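Local structure of uncharacterized protein (2PLI) at residues L58-F72 with A77-V90. The protein probably takes part in magnesium and cobalt ion transport, this chain being its transporter-associated (CorC-associated) domain, which binds zinc in the crystal. Numbering follows the deposited sequence.
Sequences LPVRGEKVLIGGLQF and ADNRRLHTLMATRV. With ZN (zinc ion), chain F.
Leu58 reaches over the turn that joins strands 70-77 and 82-89. With chi1 at 173° its branch swings away from its own backbone N, which brings both methyl groups to the turn. CD2 lies 3.4 Å from Asp78 O and also touches the carbonyl oxygens of Asn79 and Arg80. CD1 packs 4.0 Å from Leu82 CB. Within the turn, Asp78 OD1 accepts from Arg80 N, an Asx turn, and from Arg81 N, which completes an Asx motif. A water donates to Pro59 O and Asp78 O and so ties the loop to the turn.

At the far end of the hairpin, Phe72 and Ala87 form a non-hydrogen-bonded pair. Phe72 CD1 lies 3.8 Å from Ala87 CB, and the Phe72 and Leu85 side chains cross obliquely. Ile47 of helix 47-55 and Tyr39 also touch the buried Phe72 side chain. Gln71 and Thr88 are the neighbouring hydrogen-bonded pair, their side chains side by side on the other face of the sheet. Gln71 N donates to Thr88 O at 2.8 Å, and Thr88 N returns a bond to Gln71 O at 3.0 Å.

Val90 closes this end. Val90 N donates to Gly69 O at 2.8 Å. In the conformer described, the Val90 side chain crosses that of Leu66 at about a right angle.

Glu63, in the loop before strand 64-67, binds a zinc ion with His57. The whole is an antiparallel beta meander of strands 64-67, 70-77 and 82-89, part of the mixed helix-and-sheet CorC-associated domain.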
loop_
_atom_site.group_PDB
_atom_site.type_symbol
_atom_site.label_atom_id
_atom_site.label_comp_id
_atom_site.label_asym_id
_atom_site.label_seq_id
_atom_site.Cartn_x
_atom_site.Cartn_y
_atom_site.Cartn_z
ATOM N N LEU A 58 -14.163 22.907 1.277
ATOM C CA LEU A 58 -14.455 21.714 0.476
ATOM C C LEU A 58 -14.569 22.133 -0.984
ATOM O O LEU A 58 -15.493 22.859 -1.344
ATOM C CB LEU A 58 -15.772 21.096 0.950
ATOM C CG LEU A 58 -16.317 19.927 0.113
ATOM C CD1 LEU A 58 -15.311 18.804 0.095
ATOM C CD2 LEU A 58 -17.655 19.455 0.674
ATOM N N PRO A 59 -13.630 21.696 -1.828
ATOM C CA PRO A 59 -13.634 22.136 -3.200
ATOM C C PRO A 59 -14.573 21.366 -4.136
ATOM O O PRO A 59 -15.044 20.250 -3.836
ATOM C CB PRO A 59 -12.184 21.909 -3.621
ATOM C CG PRO A 59 -11.826 20.702 -2.904
ATOM C CD PRO A 59 -12.484 20.829 -1.535
ATOM N N VAL A 60 -14.776 21.952 -5.315
ATOM C CA VAL A 60 -15.534 21.299 -6.361
ATOM C C VAL A 60 -14.598 20.740 -7.421
ATOM O O VAL A 60 -13.391 21.066 -7.472
ATOM C CB VAL A 60 -16.539 22.296 -7.027
ATOM C CG1 VAL A 60 -17.518 22.852 -6.028
ATOM C CG2 VAL A 60 -15.794 23.457 -7.697
ATOM N N ARG A 61 -15.128 19.854 -8.262
ATOM C CA ARG A 61 -14.353 19.284 -9.364
ATOM C C ARG A 61 -13.644 20.390 -10.161
ATOM O O ARG A 61 -14.255 21.440 -10.504
ATOM C CB ARG A 61 -15.289 18.498 -10.271
ATOM C CG ARG A 61 -14.604 17.633 -11.293
ATOM C CD ARG A 61 -15.562 16.587 -11.854
ATOM N NE ARG A 61 -16.755 17.171 -12.480
ATOM C CZ ARG A 61 -16.765 17.818 -13.646
ATOM N NH1 ARG A 61 -15.644 17.998 -14.331
ATOM N NH2 ARG A 61 -17.905 18.292 -14.140
ATOM N N GLY A 62 -12.389 20.160 -10.498
ATOM C CA GLY A 62 -11.633 21.088 -11.297
ATOM C C GLY A 62 -10.755 22.019 -10.509
ATOM O O GLY A 62 -9.826 22.611 -11.080
ATOM N N GLU A 63 -11.022 22.195 -9.204
ATOM C CA GLU A 63 -10.148 23.058 -8.392
ATOM C C GLU A 63 -8.784 22.415 -8.223
ATOM O O GLU A 63 -8.675 21.196 -8.145
ATOM C CB GLU A 63 -10.717 23.359 -7.024
ATOM C CG GLU A 63 -11.961 24.083 -7.085
ATOM C CD GLU A 63 -12.304 24.771 -5.775
ATOM O OE1 GLU A 63 -11.453 25.534 -5.189
ATOM O OE2 GLU A 63 -13.427 24.519 -5.364
ATOM N N LYS A 64 -7.753 23.239 -8.233
ATOM C CA LYS A 64 -6.404 22.739 -8.110
ATOM C C LYS A 64 -5.673 23.415 -6.971
ATOM O O LYS A 64 -5.952 24.592 -6.623
ATOM C CB LYS A 64 -5.631 22.871 -9.401
ATOM C CG LYS A 64 -5.192 24.223 -9.799
ATOM C CD LYS A 64 -4.207 24.111 -11.024
ATOM C CE LYS A 64 -3.302 25.322 -11.144
ATOM N NZ LYS A 64 -2.463 25.296 -12.412
ATOM N N VAL A 65 -4.725 22.666 -6.419
ATOM C CA VAL A 65 -3.826 23.182 -5.412
ATOM C C VAL A 65 -2.430 22.590 -5.557
ATOM O O VAL A 65 -2.267 21.392 -5.791
ATOM C CB VAL A 65 -4.435 23.047 -3.972
ATOM C CG1 VAL A 65 -4.567 21.625 -3.612
ATOM C CG2 VAL A 65 -3.642 23.852 -2.967
ATOM N N LEU A 66 -1.421 23.452 -5.458
ATOM C CA LEU A 66 -0.026 23.009 -5.409
ATOM C C LEU A 66 0.423 22.843 -3.964
ATOM O O LEU A 66 0.336 23.787 -3.166
ATOM C CB LEU A 66 0.904 24.040 -6.084
ATOM C CG LEU A 66 0.636 24.428 -7.532
ATOM C CD1 LEU A 66 1.928 24.960 -8.190
ATOM C CD2 LEU A 66 0.058 23.288 -8.318
ATOM N N ILE A 67 0.917 21.659 -3.623
ATOM C CA ILE A 67 1.432 21.422 -2.277
ATOM C C ILE A 67 2.786 20.760 -2.443
ATOM O O ILE A 67 2.896 19.651 -2.962
ATOM C CB ILE A 67 0.535 20.496 -1.437
ATOM C CG1 ILE A 67 -0.955 20.821 -1.630
ATOM C CG2 ILE A 67 0.981 20.554 0.038
ATOM C CD1 ILE A 67 -1.911 19.854 -0.878
ATOM N N GLY A 68 3.834 21.452 -2.020
ATOM C CA GLY A 68 5.156 20.935 -2.282
ATOM C C GLY A 68 5.309 20.854 -3.791
ATOM O O GLY A 68 4.922 21.785 -4.530
ATOM N N GLY A 69 5.857 19.754 -4.267
ATOM C CA GLY A 69 6.155 19.639 -5.688
ATOM C C GLY A 69 5.078 18.898 -6.462
ATOM O O GLY A 69 5.349 18.414 -7.554
ATOM N N LEU A 70 3.884 18.801 -5.890
ATOM C CA LEU A 70 2.773 18.088 -6.515
ATOM C C LEU A 70 1.581 19.021 -6.717
ATOM O O LEU A 70 1.253 19.817 -5.831
ATOM C CB LEU A 70 2.310 16.904 -5.669
ATOM C CG LEU A 70 3.269 15.739 -5.469
ATOM C CD1 LEU A 70 2.597 14.653 -4.618
ATOM C CD2 LEU A 70 3.777 15.184 -6.793
ATOM N N GLN A 71 0.921 18.886 -7.862
ATOM C CA GLN A 71 -0.337 19.590 -8.142
ATOM C C GLN A 71 -1.457 18.578 -8.023
ATOM O O GLN A 71 -1.391 17.480 -8.633
ATOM C CB GLN A 71 -0.339 20.145 -9.559
ATOM C CG GLN A 71 -1.670 20.817 -9.890
ATOM C CD GLN A 71 -1.763 21.220 -11.327
ATOM O OE1 GLN A 71 -1.236 22.270 -11.719
ATOM N NE2 GLN A 71 -2.418 20.395 -12.141
ATOM N N PHE A 72 -2.465 18.915 -7.240
ATOM C CA PHE A 72 -3.628 18.061 -7.059
ATOM C C PHE A 72 -4.803 18.780 -7.655
ATOM O O PHE A 72 -5.051 19.929 -7.276
ATOM C CB PHE A 72 -3.916 17.832 -5.590
ATOM C CG PHE A 72 -2.864 17.072 -4.894
ATOM C CD1 PHE A 72 -2.837 15.704 -4.930
ATOM C CD2 PHE A 72 -1.824 17.741 -4.270
ATOM C CE1 PHE A 72 -1.812 14.987 -4.317
ATOM C CE2 PHE A 72 -0.815 17.064 -3.629
ATOM C CZ PHE A 72 -0.780 15.674 -3.657
ATOM N N ALA A 77 -15.944 15.155 -6.391
ATOM C CA ALA A 77 -16.326 15.731 -5.108
ATOM C C ALA A 77 -17.800 16.065 -5.157
ATOM O O ALA A 77 -18.362 16.266 -6.225
ATOM C CB ALA A 77 -15.494 17.044 -4.825
ATOM N N ASP A 78 -18.395 16.151 -3.989
ATOM C CA ASP A 78 -19.791 16.571 -3.883
ATOM C C ASP A 78 -19.964 17.507 -2.697
ATOM O O ASP A 78 -18.994 17.948 -2.119
ATOM C CB ASP A 78 -20.699 15.339 -3.844
ATOM C CG ASP A 78 -20.321 14.362 -2.778
ATOM O OD1 ASP A 78 -20.072 14.807 -1.626
ATOM O OD2 ASP A 78 -20.234 13.154 -3.122
ATOM N N ASN A 79 -21.222 17.787 -2.348
ATOM C CA ASN A 79 -21.544 18.711 -1.268
ATOM C C ASN A 79 -21.167 18.185 0.103
ATOM O O ASN A 79 -21.188 18.940 1.084
ATOM C CB ASN A 79 -23.040 19.017 -1.273
ATOM C CG ASN A 79 -23.467 19.863 -2.463
ATOM O OD1 ASN A 79 -24.623 19.806 -2.877
ATOM N ND2 ASN A 79 -22.540 20.653 -3.015
ATOM N N ARG A 80 -20.854 16.895 0.180
ATOM C CA ARG A 80 -20.440 16.286 1.445
ATOM C C ARG A 80 -18.917 16.104 1.594
ATOM O O ARG A 80 -18.322 16.485 2.607
ATOM C CB ARG A 80 -21.140 14.938 1.597
ATOM C CG ARG A 80 -22.631 15.008 1.869
ATOM C CD ARG A 80 -22.925 15.507 3.321
ATOM N NE ARG A 80 -22.374 14.628 4.360
ATOM C CZ ARG A 80 -22.953 13.524 4.838
ATOM N NH1 ARG A 80 -24.146 13.118 4.413
ATOM N NH2 ARG A 80 -22.329 12.809 5.765
ATOM N N ARG A 81 -18.301 15.565 0.553
ATOM C CA ARG A 81 -16.986 14.999 0.591
ATOM C C ARG A 81 -16.184 15.180 -0.676
ATOM O O ARG A 81 -16.731 15.243 -1.787
ATOM C CB ARG A 81 -17.044 13.490 0.911
ATOM C CG ARG A 81 -17.575 13.193 2.273
ATOM C CD ARG A 81 -17.284 11.782 2.689
ATOM N NE ARG A 81 -17.848 11.569 4.019
ATOM C CZ ARG A 81 -17.889 10.389 4.618
ATOM N NH1 ARG A 81 -17.403 9.321 4.013
ATOM N NH2 ARG A 81 -18.431 10.293 5.822
ATOM N N LEU A 82 -14.864 15.224 -0.494
ATOM C CA LEU A 82 -13.927 15.169 -1.593
ATOM C C LEU A 82 -13.541 13.693 -1.682
ATOM O O LEU A 82 -13.093 13.112 -0.684
ATOM C CB LEU A 82 -12.703 16.028 -1.203
ATOM C CG LEU A 82 -11.455 15.959 -2.034
ATOM C CD1 LEU A 82 -11.720 16.243 -3.495
ATOM C CD2 LEU A 82 -10.408 16.925 -1.433
ATOM N N HIS A 83 -13.733 13.110 -2.868
ATOM C CA HIS A 83 -13.520 11.704 -3.084
ATOM C C HIS A 83 -12.237 11.306 -3.836
ATOM O O HIS A 83 -11.607 10.298 -3.506
ATOM C CB HIS A 83 -14.740 11.132 -3.775
ATOM C CG HIS A 83 -15.962 11.099 -2.910
ATOM N ND1 HIS A 83 -16.075 10.236 -1.849
ATOM C CD2 HIS A 83 -17.147 11.752 -2.990
ATOM C CE1 HIS A 83 -17.263 10.378 -1.282
ATOM N NE2 HIS A 83 -17.926 11.284 -1.966
ATOM N N THR A 84 -11.887 12.032 -4.890
ATOM C CA THR A 84 -10.777 11.660 -5.762
ATOM C C THR A 84 -10.029 12.870 -6.245
ATOM O O THR A 84 -10.625 13.908 -6.572
ATOM C CB THR A 84 -11.320 10.895 -7.000
ATOM O OG1 THR A 84 -12.280 9.906 -6.527
ATOM C CG2 THR A 84 -10.190 10.216 -7.753
ATOM N N LEU A 85 -8.723 12.684 -6.350
ATOM C CA LEU A 85 -7.795 13.709 -6.850
ATOM C C LEU A 85 -7.015 13.142 -8.039
ATOM O O LEU A 85 -6.814 11.943 -8.131
ATOM C CB LEU A 85 -6.796 14.064 -5.754
ATOM C CG LEU A 85 -7.388 14.651 -4.465
ATOM C CD1 LEU A 85 -6.416 14.559 -3.359
ATOM C CD2 LEU A 85 -7.843 16.114 -4.744
HETATM N N MSE A 86 -6.580 14.023 -8.931
HETATM C CA MSE A 86 -5.578 13.704 -9.966
HETATM C C MSE A 86 -4.353 14.518 -9.664
HETATM O O MSE A 86 -4.437 15.753 -9.527
HETATM C CB MSE A 86 -6.113 14.057 -11.349
HETATM C CG MSE A 86 -5.219 13.648 -12.497
HETATM SE SE MSE A 86 -5.184 11.696 -12.706
HETATM C CE MSE A 86 -6.704 11.398 -13.835
ATOM N N ALA A 87 -3.215 13.845 -9.565
ATOM C CA ALA A 87 -1.958 14.514 -9.203
ATOM C C ALA A 87 -0.952 14.409 -10.316
ATOM O O ALA A 87 -0.905 13.395 -11.047
ATOM C CB ALA A 87 -1.378 13.919 -7.975
ATOM N N THR A 88 -0.134 15.461 -10.443
ATOM C CA THR A 88 1.022 15.438 -11.336
ATOM C C THR A 88 2.109 16.214 -10.619
ATOM O O THR A 88 1.833 16.995 -9.694
ATOM C CB THR A 88 0.724 16.063 -12.694
ATOM O OG1 THR A 88 0.249 17.396 -12.516
ATOM C CG2 THR A 88 -0.301 15.252 -13.432
ATOM N N ARG A 89 3.356 15.987 -11.044
ATOM C CA ARG A 89 4.506 16.726 -10.511
ATOM C C ARG A 89 4.594 18.138 -11.099
ATOM O O ARG A 89 4.468 18.331 -12.310
ATOM C CB ARG A 89 5.810 15.948 -10.783
ATOM C CG ARG A 89 5.978 14.719 -9.869
ATOM C CD ARG A 89 7.423 14.177 -9.815
ATOM N NE ARG A 89 7.578 13.057 -8.854
ATOM C CZ ARG A 89 7.625 13.161 -7.519
ATOM N NH1 ARG A 89 7.500 14.328 -6.913
ATOM N NH2 ARG A 89 7.796 12.074 -6.761
ATOM N N VAL A 90 4.825 19.122 -10.235
ATOM C CA VAL A 90 4.936 20.521 -10.653
ATOM C C VAL A 90 6.086 20.635 -11.637
ATOM O O VAL A 90 7.090 19.948 -11.481
ATOM C CB VAL A 90 5.231 21.445 -9.448
ATOM C CG1 VAL A 90 6.629 21.147 -8.890
ATOM C CG2 VAL A 90 5.108 22.928 -9.840
HETATM ZN ZN ZN F . -13.874 26.153 -4.221
HETATM O O HOH W 1 -17.675 19.949 -3.410
HETATM O O HOH W 2 -17.769 18.902 -7.916
HETATM O O HOH W 3 7.775 17.151 -7.454
HETATM O O HOH W 4 -3.308 17.758 -11.343
HETATM O O HOH W 5 -16.192 25.867 -3.994
#